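Local structure of SYE1 (Shewanella oneidensis, 4AWT) at residues A[16-28]-A[44-58]. The protein binds flavin mononucleotide and probably catalyses redox chemistry at carbon-carbon bonds, exchanging electrons with NAD(H) or NADP(H). The protein carries 1 engineered substitution. Sequence-based numbering, arbitrary orientation.
Engineered in segment 16-28: Leu25 (natural residue Met). With FMN (flavin mononucleotide), chain B; BOG (octyl beta-D-glucopyranoside), chain D.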
ATOM      1  N   LEU A  16       0.782 -19.130   5.332  1.00  7.93           N
ATOM      2  CA  LEU A  16       1.857 -18.551   4.557  1.00  8.02           C
ATOM      3  C   LEU A  16       3.174 -19.237   4.870  1.00  7.66           C
ATOM      4  O   LEU A  16       3.409 -19.698   5.973  1.00  8.74           O
ATOM      5  CB  LEU A  16       1.989 -17.064   4.859  1.00  7.62           C
ATOM      6  CG  LEU A  16       0.691 -16.240   4.739  1.00  8.25           C
ATOM      7  CD1 LEU A  16       1.026 -14.764   4.983  1.00  8.91           C
ATOM      8  CD2 LEU A  16      -0.010 -16.443   3.383  1.00  9.98           C
ATOM      9  N   LYS A  17       4.067 -19.260   3.883  1.00  7.99           N
ATOM     10  CA  LYS A  17       5.280 -20.007   3.926  0.51  8.35           C
ATOM     11  C   LYS A  17       6.352 -19.454   4.862  1.00  7.76           C
ATOM     12  O   LYS A  17       7.148 -20.207   5.401  1.00  9.65           O
ATOM     13  CB  LYS A  17       5.869 -20.045   2.500  0.51 11.31           C
ATOM     14  CG  LYS A  17       5.005 -21.010   1.677  0.51 14.14           C
ATOM     15  CD  LYS A  17       5.647 -21.627   0.508  0.51 16.74           C
ATOM     16  CE  LYS A  17       4.636 -22.438  -0.323  0.51 24.67           C
ATOM     17  NZ  LYS A  17       5.171 -22.644  -1.687  0.51 25.41           N
ATOM     18  N   ASN A  18       6.391 -18.137   5.014  1.00  6.60           N
ATOM     19  CA  ASN A  18       7.398 -17.473   5.795  1.00  6.04           C
ATOM     20  C   ASN A  18       6.846 -16.097   6.193  1.00  5.95           C
ATOM     21  O   ASN A  18       5.703 -15.766   5.862  1.00  6.64           O
ATOM     22  CB  ASN A  18       8.740 -17.411   5.073  1.00  6.22           C
ATOM     23  CG  ASN A  18       8.636 -16.643   3.766  1.00  6.18           C
ATOM     24  OD1 ASN A  18       8.151 -15.513   3.757  1.00  6.40           O
ATOM     25  ND2 ASN A  18       9.115 -17.229   2.690  1.00  8.24           N
ATOM     26  N   ARG A  19       7.669 -15.327   6.909  1.00  5.66           N
ATOM     27  CA  ARG A  19       7.302 -14.048   7.477  0.68  5.53           C
ATOM     28  C   ARG A  19       7.680 -12.872   6.593  1.00  5.47           C
ATOM     29  O   ARG A  19       7.609 -11.717   7.053  1.00  6.49           O
ATOM     30  CB  ARG A  19       7.939 -13.834   8.858  0.68  5.97           C
ATOM     31  CG  ARG A  19       7.674 -14.929   9.846  0.68  5.78           C
ATOM     32  CD  ARG A  19       6.224 -15.236  10.048  0.68  5.95           C
ATOM     33  NE  ARG A  19       5.999 -16.180  11.154  0.68  6.50           N
ATOM     34  CZ  ARG A  19       5.898 -15.845  12.410  0.68  7.03           C
ATOM     35  NH1 ARG A  19       6.031 -14.597  12.811  0.68  7.05           N
ATOM     36  NH2 ARG A  19       5.687 -16.783  13.330  0.68 10.45           N
ATOM     37  N   ILE A  20       8.110 -13.138   5.365  1.00  5.71           N
ATOM     38  CA  ILE A  20       8.595 -12.101   4.461  1.00  5.33           C
ATOM     39  C   ILE A  20       7.440 -11.616   3.579  1.00  5.61           C
ATOM     40  O   ILE A  20       6.746 -12.413   2.949  1.00  6.45           O
ATOM     41  CB  ILE A  20       9.749 -12.646   3.604  1.00  5.82           C
ATOM     42  CG1 ILE A  20      10.914 -13.019   4.513  1.00  6.59           C
ATOM     43  CG2 ILE A  20      10.125 -11.666   2.513  1.00  7.19           C
ATOM     44  CD1 ILE A  20      11.951 -13.887   3.830  1.00  8.97           C
ATOM     45  N   VAL A  21       7.317 -10.289   3.496  1.00  5.35           N
ATOM     46  CA  VAL A  21       6.333  -9.651   2.656  1.00  5.13           C
ATOM     47  C   VAL A  21       7.030  -8.879   1.535  1.00  4.86           C
ATOM     48  O   VAL A  21       8.001  -8.167   1.750  1.00  5.31           O
ATOM     49  CB  VAL A  21       5.451  -8.703   3.501  1.00  5.21           C
ATOM     50  CG1 VAL A  21       4.440  -7.973   2.643  1.00  6.43           C
ATOM     51  CG2 VAL A  21       4.780  -9.493   4.611  1.00  6.19           C
ATOM     52  N   MET A  22       6.474  -9.004   0.320  1.00  4.93           N
ATOM     53  CA  MET A  22       6.757  -8.062  -0.741  1.00  4.80           C
ATOM     54  C   MET A  22       5.714  -6.962  -0.604  1.00  4.80           C
ATOM     55  O   MET A  22       4.525  -7.205  -0.861  1.00  5.26           O
ATOM     56  CB  MET A  22       6.667  -8.717  -2.121  1.00  5.48           C
ATOM     57  CG  MET A  22       6.919  -7.731  -3.240  1.00  5.56           C
ATOM     58  SD  MET A  22       6.752  -8.550  -4.830  1.00  6.52           S
ATOM     59  CE  MET A  22       6.881  -7.143  -5.925  1.00  6.82           C
ATOM     60  N   PRO A  23       6.087  -5.790  -0.115  1.00  5.08           N
ATOM     61  CA  PRO A  23       5.105  -4.725   0.130  1.00  5.25           C
ATOM     62  C   PRO A  23       4.751  -4.091  -1.208  1.00  4.83           C
ATOM     63  O   PRO A  23       5.380  -4.347  -2.228  1.00  5.10           O
ATOM     64  CB  PRO A  23       5.895  -3.772   1.031  1.00  6.02           C
ATOM     65  CG  PRO A  23       7.299  -3.844   0.472  1.00  5.88           C
ATOM     66  CD  PRO A  23       7.482  -5.316   0.073  1.00  5.68           C
ATOM     67  N   PRO A  24       3.736  -3.210  -1.179  1.00  4.97           N
ATOM     68  CA  PRO A  24       3.306  -2.529  -2.401  0.77  5.02           C
ATOM     69  C   PRO A  24       4.426  -1.712  -3.002  1.00  5.33           C
ATOM     70  O   PRO A  24       5.057  -0.901  -2.331  1.00  5.96           O
ATOM     71  CB  PRO A  24       2.183  -1.616  -1.915  0.77  5.66           C
ATOM     72  CG  PRO A  24       1.604  -2.364  -0.789  0.77  5.89           C
ATOM     73  CD  PRO A  24       2.853  -2.873  -0.064  0.77  5.85           C
ATOM     74  N   LEU A  25       4.637  -1.869  -4.331  1.00  5.30           N
ATOM     75  CA  LEU A  25       5.678  -1.142  -5.041  1.00  5.67           C
ATOM     76  C   LEU A  25       5.141  -0.715  -6.395  1.00  5.52           C
ATOM     77  O   LEU A  25       5.161  -1.488  -7.366  1.00  6.36           O
ATOM     78  CB  LEU A  25       6.948  -1.994  -5.215  1.00  6.23           C
ATOM     79  CG  LEU A  25       7.597  -2.457  -3.913  1.00  6.14           C
ATOM     80  CD1 LEU A  25       8.429  -3.708  -4.171  1.00  7.12           C
ATOM     81  CD2 LEU A  25       8.440  -1.335  -3.290  1.00  7.23           C
ATOM     82  N   THR A  26       4.681   0.508  -6.501  1.00  6.02           N
ATOM     83  CA  THR A  26       4.269   1.107  -7.781  1.00  5.89           C
ATOM     84  C   THR A  26       5.401   1.013  -8.773  1.00  5.81           C
ATOM     85  O   THR A  26       6.499   1.515  -8.523  1.00  6.28           O
ATOM     86  CB  THR A  26       3.912   2.584  -7.545  1.00  5.92           C
ATOM     87  OG1 THR A  26       2.687   2.693  -6.809  1.00  6.87           O
ATOM     88  CG2 THR A  26       3.734   3.371  -8.818  1.00  6.71           C
ATOM     89  N   ARG A  27       5.100   0.426  -9.930  1.00  5.98           N
ATOM     90  CA  ARG A  27       6.063   0.303 -11.025  1.00  6.01           C
ATOM     91  C   ARG A  27       5.603   1.040 -12.281  1.00  6.01           C
ATOM     92  O   ARG A  27       6.394   1.168 -13.241  1.00  6.84           O
ATOM     93  CB  ARG A  27       6.418  -1.141 -11.341  1.00  6.49           C
ATOM     94  CG  ARG A  27       6.835  -1.961 -10.133  1.00  6.76           C
ATOM     95  CD  ARG A  27       7.977  -1.335  -9.306  1.00  6.50           C
ATOM     96  NE  ARG A  27       9.167  -1.111 -10.145  1.00  6.59           N
ATOM     97  CZ  ARG A  27      10.022  -2.057 -10.501  1.00  6.32           C
ATOM     98  NH1 ARG A  27       9.955  -3.260  -9.991  1.00  6.48           N
ATOM     99  NH2 ARG A  27      11.004  -1.751 -11.359  1.00  7.07           N
ATOM    100  N   SER A  28       4.362   1.482 -12.333  1.00  6.11           N
ATOM    101  CA  SER A  28       3.868   2.265 -13.454  1.00  6.30           C
ATOM    102  C   SER A  28       4.140   1.569 -14.799  1.00  6.75           C
ATOM    103  O   SER A  28       4.634   2.195 -15.739  1.00  8.00           O
ATOM    104  CB  SER A  28       4.367   3.692 -13.397  1.00  7.12           C
ATOM    105  OG  SER A  28       3.791   4.349 -12.291  1.00  7.55           O
ATOM    106  N   TYR A  44       6.695 -10.551 -13.338  1.00  6.30           N
ATOM    107  CA  TYR A  44       7.389  -9.839 -12.259  1.00  6.10           C
ATOM    108  C   TYR A  44       6.953 -10.316 -10.882  1.00  5.65           C
ATOM    109  O   TYR A  44       7.761 -10.607 -10.011  1.00  5.80           O
ATOM    110  CB  TYR A  44       7.110  -8.376 -12.446  1.00  6.72           C
ATOM    111  CG  TYR A  44       7.325  -7.459 -11.255  1.00  6.09           C
ATOM    112  CD1 TYR A  44       8.590  -7.118 -10.813  1.00  5.83           C
ATOM    113  CD2 TYR A  44       6.222  -6.939 -10.596  1.00  6.24           C
ATOM    114  CE1 TYR A  44       8.756  -6.281  -9.744  1.00  5.81           C
ATOM    115  CE2 TYR A  44       6.370  -6.056  -9.540  1.00  6.38           C
ATOM    116  CZ  TYR A  44       7.645  -5.720  -9.118  1.00  5.86           C
ATOM    117  OH  TYR A  44       7.861  -4.806  -8.122  1.00  6.26           O
ATOM    118  N   TYR A  45       5.613 -10.388 -10.657  1.00  5.67           N
ATOM    119  CA  TYR A  45       5.138 -10.825  -9.371  1.00  5.65           C
ATOM    120  C   TYR A  45       5.431 -12.305  -9.144  1.00  5.59           C
ATOM    121  O   TYR A  45       5.829 -12.714  -8.055  1.00  5.83           O
ATOM    122  CB  TYR A  45       3.663 -10.526  -9.202  1.00  5.55           C
ATOM    123  CG  TYR A  45       3.318  -9.085  -8.929  1.00  5.35           C
ATOM    124  CD1 TYR A  45       3.613  -8.535  -7.676  1.00  5.88           C
ATOM    125  CD2 TYR A  45       2.684  -8.284  -9.850  1.00  6.02           C
ATOM    126  CE1 TYR A  45       3.274  -7.241  -7.374  1.00  5.87           C
ATOM    127  CE2 TYR A  45       2.336  -6.976  -9.551  1.00  6.05           C
ATOM    128  CZ  TYR A  45       2.625  -6.444  -8.310  1.00  5.89           C
ATOM    129  OH  TYR A  45       2.253  -5.182  -7.978  1.00  6.85           O
ATOM    130  N   ALA A  46       5.248 -13.133 -10.176  1.00  5.91           N
ATOM    131  CA  ALA A  46       5.507 -14.563 -10.023  1.00  6.33           C
ATOM    132  C   ALA A  46       6.965 -14.845  -9.701  1.00  5.93           C
ATOM    133  O   ALA A  46       7.253 -15.778  -8.960  1.00  6.55           O
ATOM    134  CB  ALA A  46       5.066 -15.303 -11.259  1.00  8.07           C
ATOM    135  N   GLN A  47       7.877 -14.032 -10.241  1.00  5.83           N
ATOM    136  CA  GLN A  47       9.298 -14.155  -9.913  1.00  5.93           C
ATOM    137  C   GLN A  47       9.582 -13.969  -8.443  1.00  6.11           C
ATOM    138  O   GLN A  47      10.631 -14.407  -7.972  1.00  7.11           O
ATOM    139  CB  GLN A  47      10.107 -13.128 -10.688  1.00  6.06           C
ATOM    140  CG  GLN A  47      10.303 -13.423 -12.168  1.00  6.23           C
ATOM    141  CD  GLN A  47      11.074 -12.356 -12.889  1.00  6.21           C
ATOM    142  OE1 GLN A  47      11.563 -12.636 -14.063  1.00  9.16           O
ATOM    143  NE2 GLN A  47      11.255 -11.244 -12.390  1.00  5.64           N
ATOM    144  N   ARG A  48       8.701 -13.271  -7.731  1.00  5.61           N
ATOM    145  CA  ARG A  48       8.891 -12.870  -6.337  1.00  5.76           C
ATOM    146  C   ARG A  48       8.012 -13.661  -5.376  1.00  5.91           C
ATOM    147  O   ARG A  48       7.925 -13.345  -4.198  1.00  6.44           O
ATOM    148  CB  ARG A  48       8.692 -11.346  -6.242  1.00  5.87           C
ATOM    149  CG  ARG A  48       9.853 -10.632  -6.911  1.00  5.80           C
ATOM    150  CD  ARG A  48       9.591  -9.190  -7.356  1.00  6.14           C
ATOM    151  NE  ARG A  48      10.780  -8.620  -7.958  1.00  6.07           N
ATOM    152  CZ  ARG A  48      11.258  -8.989  -9.129  1.00  5.79           C
ATOM    153  NH1 ARG A  48      10.569  -9.750  -9.927  1.00  5.96           N
ATOM    154  NH2 ARG A  48      12.471  -8.576  -9.513  1.00  6.42           N
ATOM    155  N   ALA A  49       7.401 -14.731  -5.874  1.00  6.21           N
ATOM    156  CA  ALA A  49       6.395 -15.491  -5.126  1.00  6.85           C
ATOM    157  C   ALA A  49       6.988 -16.434  -4.110  1.00  6.60           C
ATOM    158  O   ALA A  49       6.210 -17.181  -3.468  1.00  8.29           O
ATOM    159  CB  ALA A  49       5.465 -16.167  -6.120  1.00 10.04           C
ATOM    160  N   SER A  50       8.291 -16.397  -3.846  1.00  6.35           N
ATOM    161  CA  SER A  50       8.834 -17.045  -2.667  1.00  6.50           C
ATOM    162  C   SER A  50       8.600 -16.212  -1.410  1.00  6.13           C
ATOM    163  O   SER A  50       8.835 -16.706  -0.314  1.00  7.39           O
ATOM    164  CB  SER A  50      10.305 -17.409  -2.835  1.00  7.47           C
ATOM    165  OG  SER A  50      11.096 -16.266  -2.936  1.00  8.26           O
ATOM    166  N   ALA A  51       8.142 -14.954  -1.545  1.00  6.26           N
ATOM    167  CA  ALA A  51       7.636 -14.236  -0.398  1.00  6.12           C
ATOM    168  C   ALA A  51       6.536 -15.049   0.273  1.00  5.92           C
ATOM    169  O   ALA A  51       5.812 -15.787  -0.371  1.00  7.20           O
ATOM    170  CB  ALA A  51       7.064 -12.903  -0.859  1.00  6.70           C
ATOM    171  N   GLY A  52       6.348 -14.812   1.557  1.00  6.02           N
ATOM    172  CA  GLY A  52       5.186 -15.363   2.235  1.00  6.49           C
ATOM    173  C   GLY A  52       3.878 -14.718   1.772  1.00  6.05           C
ATOM    174  O   GLY A  52       2.854 -15.372   1.641  1.00  6.98           O
ATOM    175  N   LEU A  53       3.926 -13.412   1.552  1.00  5.78           N
ATOM    176  CA  LEU A  53       2.784 -12.627   1.101  1.00  5.65           C
ATOM    177  C   LEU A  53       3.291 -11.577   0.127  1.00  5.11           C
ATOM    178  O   LEU A  53       4.266 -10.908   0.414  1.00  5.75           O
ATOM    179  CB  LEU A  53       2.116 -11.915   2.292  1.00  6.18           C
ATOM    180  CG  LEU A  53       1.000 -10.945   1.958  1.00  6.60           C
ATOM    181  CD1 LEU A  53      -0.223 -11.631   1.398  1.00  8.34           C
ATOM    182  CD2 LEU A  53       0.626 -10.163   3.235  1.00  7.80           C
ATOM    183  N   ILE A  54       2.587 -11.421  -0.995  1.00  5.18           N
ATOM    184  CA  ILE A  54       2.754 -10.286  -1.879  1.00  5.18           C
ATOM    185  C   ILE A  54       1.580  -9.336  -1.670  1.00  5.02           C
ATOM    186  O   ILE A  54       0.427  -9.782  -1.677  1.00  5.67           O
ATOM    187  CB  ILE A  54       2.822 -10.717  -3.343  1.00  5.41           C
ATOM    188  CG1 ILE A  54       4.098 -11.550  -3.588  1.00  5.78           C
ATOM    189  CG2 ILE A  54       2.760  -9.507  -4.270  1.00  6.02           C
ATOM    190  CD1 ILE A  54       4.173 -12.149  -4.966  1.00  7.00           C
ATOM    191  N   VAL A  55       1.870  -8.056  -1.543  1.00  5.01           N
ATOM    192  CA  VAL A  55       0.862  -7.011  -1.618  1.00  5.17           C
ATOM    193  C   VAL A  55       1.112  -6.276  -2.915  1.00  5.01           C
ATOM    194  O   VAL A  55       2.229  -5.820  -3.164  1.00  5.51           O
ATOM    195  CB  VAL A  55       0.883  -6.073  -0.421  1.00  5.76           C
ATOM    196  CG1 VAL A  55      -0.378  -5.200  -0.474  1.00  7.61           C
ATOM    197  CG2 VAL A  55       0.955  -6.809   0.895  1.00  6.65           C
ATOM    198  N   SER A  56       0.100  -6.182  -3.767  1.00  5.16           N
ATOM    199  CA  SER A  56       0.268  -5.487  -5.019  1.00  5.24           C
ATOM    200  C   SER A  56       0.640  -4.032  -4.787  1.00  5.19           C
ATOM    201  O   SER A  56       0.295  -3.411  -3.794  1.00  5.25           O
ATOM    202  CB  SER A  56      -0.995  -5.519  -5.876  1.00  5.42           C
ATOM    203  OG  SER A  56      -1.972  -4.566  -5.473  1.00  5.44           O
ATOM    204  N   GLU A  57       1.289  -3.460  -5.816  1.00  5.26           N
ATOM    205  CA  GLU A  57       1.346  -2.034  -5.958  0.75  5.25           C
ATOM    206  C   GLU A  57      -0.043  -1.426  -5.807  1.00  5.10           C
ATOM    207  O   GLU A  57      -1.062  -2.047  -6.119  1.00  5.21           O
ATOM    208  CB  GLU A  57       1.935  -1.656  -7.320  0.75  5.84           C
ATOM    209  CG  GLU A  57       1.114  -2.127  -8.542  0.75  6.19           C
ATOM    210  CD  GLU A  57       2.068  -2.362  -9.702  0.75  7.20           C
ATOM    211  OE1 GLU A  57       2.611  -1.391 -10.275  0.75  7.34           O
ATOM    212  OE2 GLU A  57       2.273  -3.548 -10.052  0.75  7.21           O
ATOM    213  N   GLY A  58      -0.076  -0.160  -5.397  1.00  5.16           N
ATOM    214  CA  GLY A  58      -1.373   0.509  -5.299  1.00  5.13           C
ATOM    215  C   GLY A  58      -2.109   0.422  -6.618  1.00  5.19           C
ATOM    216  O   GLY A  58      -1.572   0.641  -7.700  1.00  5.69           O
TER
HETATM  217  N1  FMN B 500       3.905   1.933  -0.735  1.00  5.18           N
HETATM  218  C2  FMN B 500       2.602   1.716  -0.865  1.00  5.20           C
HETATM  219  O2  FMN B 500       1.849   1.563   0.133  1.00  5.40           O
HETATM  220  N3  FMN B 500       2.029   1.650  -2.127  1.00  5.40           N
HETATM  221  C4  FMN B 500       2.758   1.800  -3.295  1.00  5.30           C
HETATM  222  O4  FMN B 500       2.178   1.621  -4.398  1.00  6.06           O
HETATM  223  C4A FMN B 500       4.101   2.138  -3.138  1.00  5.42           C
HETATM  224  N5  FMN B 500       4.896   2.402  -4.252  1.00  6.04           N
HETATM  225  C5A FMN B 500       6.304   2.312  -4.084  1.00  5.73           C
HETATM  226  C6  FMN B 500       7.123   2.298  -5.185  1.00  6.52           C
HETATM  227  C7  FMN B 500       8.529   2.180  -5.067  1.00  6.70           C
HETATM  228  C7M FMN B 500       9.350   2.047  -6.327  1.00  8.76           C
HETATM  229  C8  FMN B 500       9.069   2.134  -3.818  1.00  6.42           C
HETATM  230  C8M FMN B 500      10.560   1.975  -3.600  1.00  8.28           C
HETATM  231  C9  FMN B 500       8.238   2.161  -2.679  1.00  6.03           C
HETATM  232  C9A FMN B 500       6.849   2.239  -2.797  1.00  5.63           C
HETATM  233  N10 FMN B 500       6.011   2.205  -1.663  1.00  5.60           N
HETATM  234  C10 FMN B 500       4.645   2.089  -1.839  1.00  5.36           C
HETATM  235  C1' FMN B 500       6.608   2.067  -0.331  1.00  5.53           C
HETATM  236  C2' FMN B 500       7.104   0.642  -0.027  1.00  5.16           C
HETATM  237  O2' FMN B 500       6.011  -0.249   0.124  1.00  5.37           O
HETATM  238  C3' FMN B 500       7.899   0.565   1.261  1.00  5.38           C
HETATM  239  O3' FMN B 500       7.096   0.835   2.400  1.00  5.56           O
HETATM  240  C4' FMN B 500       9.148   1.465   1.308  1.00  5.69           C
HETATM  241  O4' FMN B 500       9.891   1.397   0.101  1.00  5.99           O
HETATM  242  C5' FMN B 500      10.009   1.201   2.528  1.00  5.87           C
HETATM  243  O5' FMN B 500      10.527  -0.140   2.525  1.00  5.68           O
HETATM  244  P   FMN B 500      12.037  -0.409   2.018  1.00  5.71           P
HETATM  245  O1P FMN B 500      12.051  -0.115   0.538  1.00  5.88           O
HETATM  246  O2P FMN B 500      12.947   0.519   2.792  1.00  6.22           O
HETATM  247  O3P FMN B 500      12.244  -1.870   2.332  1.00  5.95           O
HETATM  248  C1  BOG D 502       6.375   7.594  -5.230  0.51 11.00           C
HETATM  249  O1  BOG D 502       7.654   7.823  -5.755  0.51 11.58           O
HETATM  250  C2  BOG D 502       5.725   6.382  -5.819  0.51 11.22           C
HETATM  251  O2  BOG D 502       5.473   6.544  -7.198  0.51 12.62           O
HETATM  252  C3  BOG D 502       4.371   6.064  -5.165  0.51 10.34           C
HETATM  253  O3  BOG D 502       3.912   4.806  -5.577  0.51 11.87           O
HETATM  254  C4  BOG D 502       4.596   5.968  -3.649  0.51  9.40           C
HETATM  255  O4  BOG D 502       3.371   5.760  -3.032  0.51 10.28           O
HETATM  256  C5  BOG D 502       5.298   7.201  -3.093  0.51  9.95           C
HETATM  257  O5  BOG D 502       6.520   7.316  -3.796  0.51  8.52           O
HETATM  258  C6  BOG D 502       5.558   7.086  -1.612  0.51  9.65           C
HETATM  259  O6  BOG D 502       6.124   8.326  -1.226  0.51  8.16           O
HETATM  260  C1' BOG D 502       8.081   9.164  -5.706  0.51 15.15           C
HETATM  261  C2' BOG D 502       9.391   9.453  -6.434  0.51 23.21           C
HETATM  262  C3' BOG D 502      10.489   8.478  -6.134  0.51 30.21           C
HETATM  263  C4' BOG D 502      11.942   8.808  -6.455  0.51 33.03           C
HETATM  264  C5' BOG D 502      12.455   7.743  -7.429  0.51 33.45           C
HETATM  265  C6' BOG D 502      12.694   8.350  -8.813  0.51 31.53           C
HETATM  266  C7' BOG D 502      13.180   7.263  -9.788  0.51 28.70           C
HETATM  267  C8' BOG D 502      13.913   7.999 -10.904  0.51 33.30           C
HETATM  268  O   HOH W   1       3.129 -18.085   1.288  1.00  9.01           O
HETATM  269  O   HOH W   2       4.299  -4.871  -4.741  1.00  5.89           O
HETATM  270  O   HOH W   3       5.386  -4.195  -7.259  1.00  6.76           O
HETATM  271  O   HOH W   4       0.802   1.626  -8.488  1.00  7.23           O
HETATM  272  O   HOH W   5       2.032   1.077 -10.800  1.00  8.04           O
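The first beta-alpha-beta unit of a TIM barrel brings strand 20-22 alongside strand 53-58, the parallel ladder running into a flavin site. Met22 sits in the middle: its N donates to Leu53 O at 2.9 Å and its O accepts from Val55 N, nearly straight (N-H...O 172°). With CG anti to the backbone N (chi1 178°) and the chain extended beyond, it reaches toward the end of helix 39-46 and the turn after it, where SD touches Arg48 CB at 3.7 Å and makes an oblique Met-aromatic contact with the Tyr45 ring, while CE touches Tyr44 OH and Tyr45 CE1.

Before the ladder, Asn18 closes an Asx turn, OD1 taking the N-H of Ile20, while ND2 gives a bond in its amide plane to Ser50 O at 3.1 Å. An alanine here would remove both bonds and would probably leave Ser50 O without this donor and the entry to strand 20-22 freer to shift.

Beyond the ladder, Pro24 CG presses tightly on Val55 CG1 at 3.5 Å. Arg27 N reaches Glu57 OE1 from above the carboxylate plane, and Tyr45 OH donates to OE2 at 2.6 Å while accepting from Glu57 N, so the carboxylate is gripped from both segments. Thr26 OG1 (2.7 Å) and Gly58 N (3.0 Å) donate to FMN O4.

Bent at chi2 and chi3 (both near -55°), Arg27 turns NH1 to a weak bond with Tyr44 OH; NE binds Leu349 O, and NH2 Thr348 O and Gly356 O. Strand 318-320 flanks strand 20-22, strand 96-102 continues the barrel beyond 53-58, and helix 77-92 packs on Tyr45.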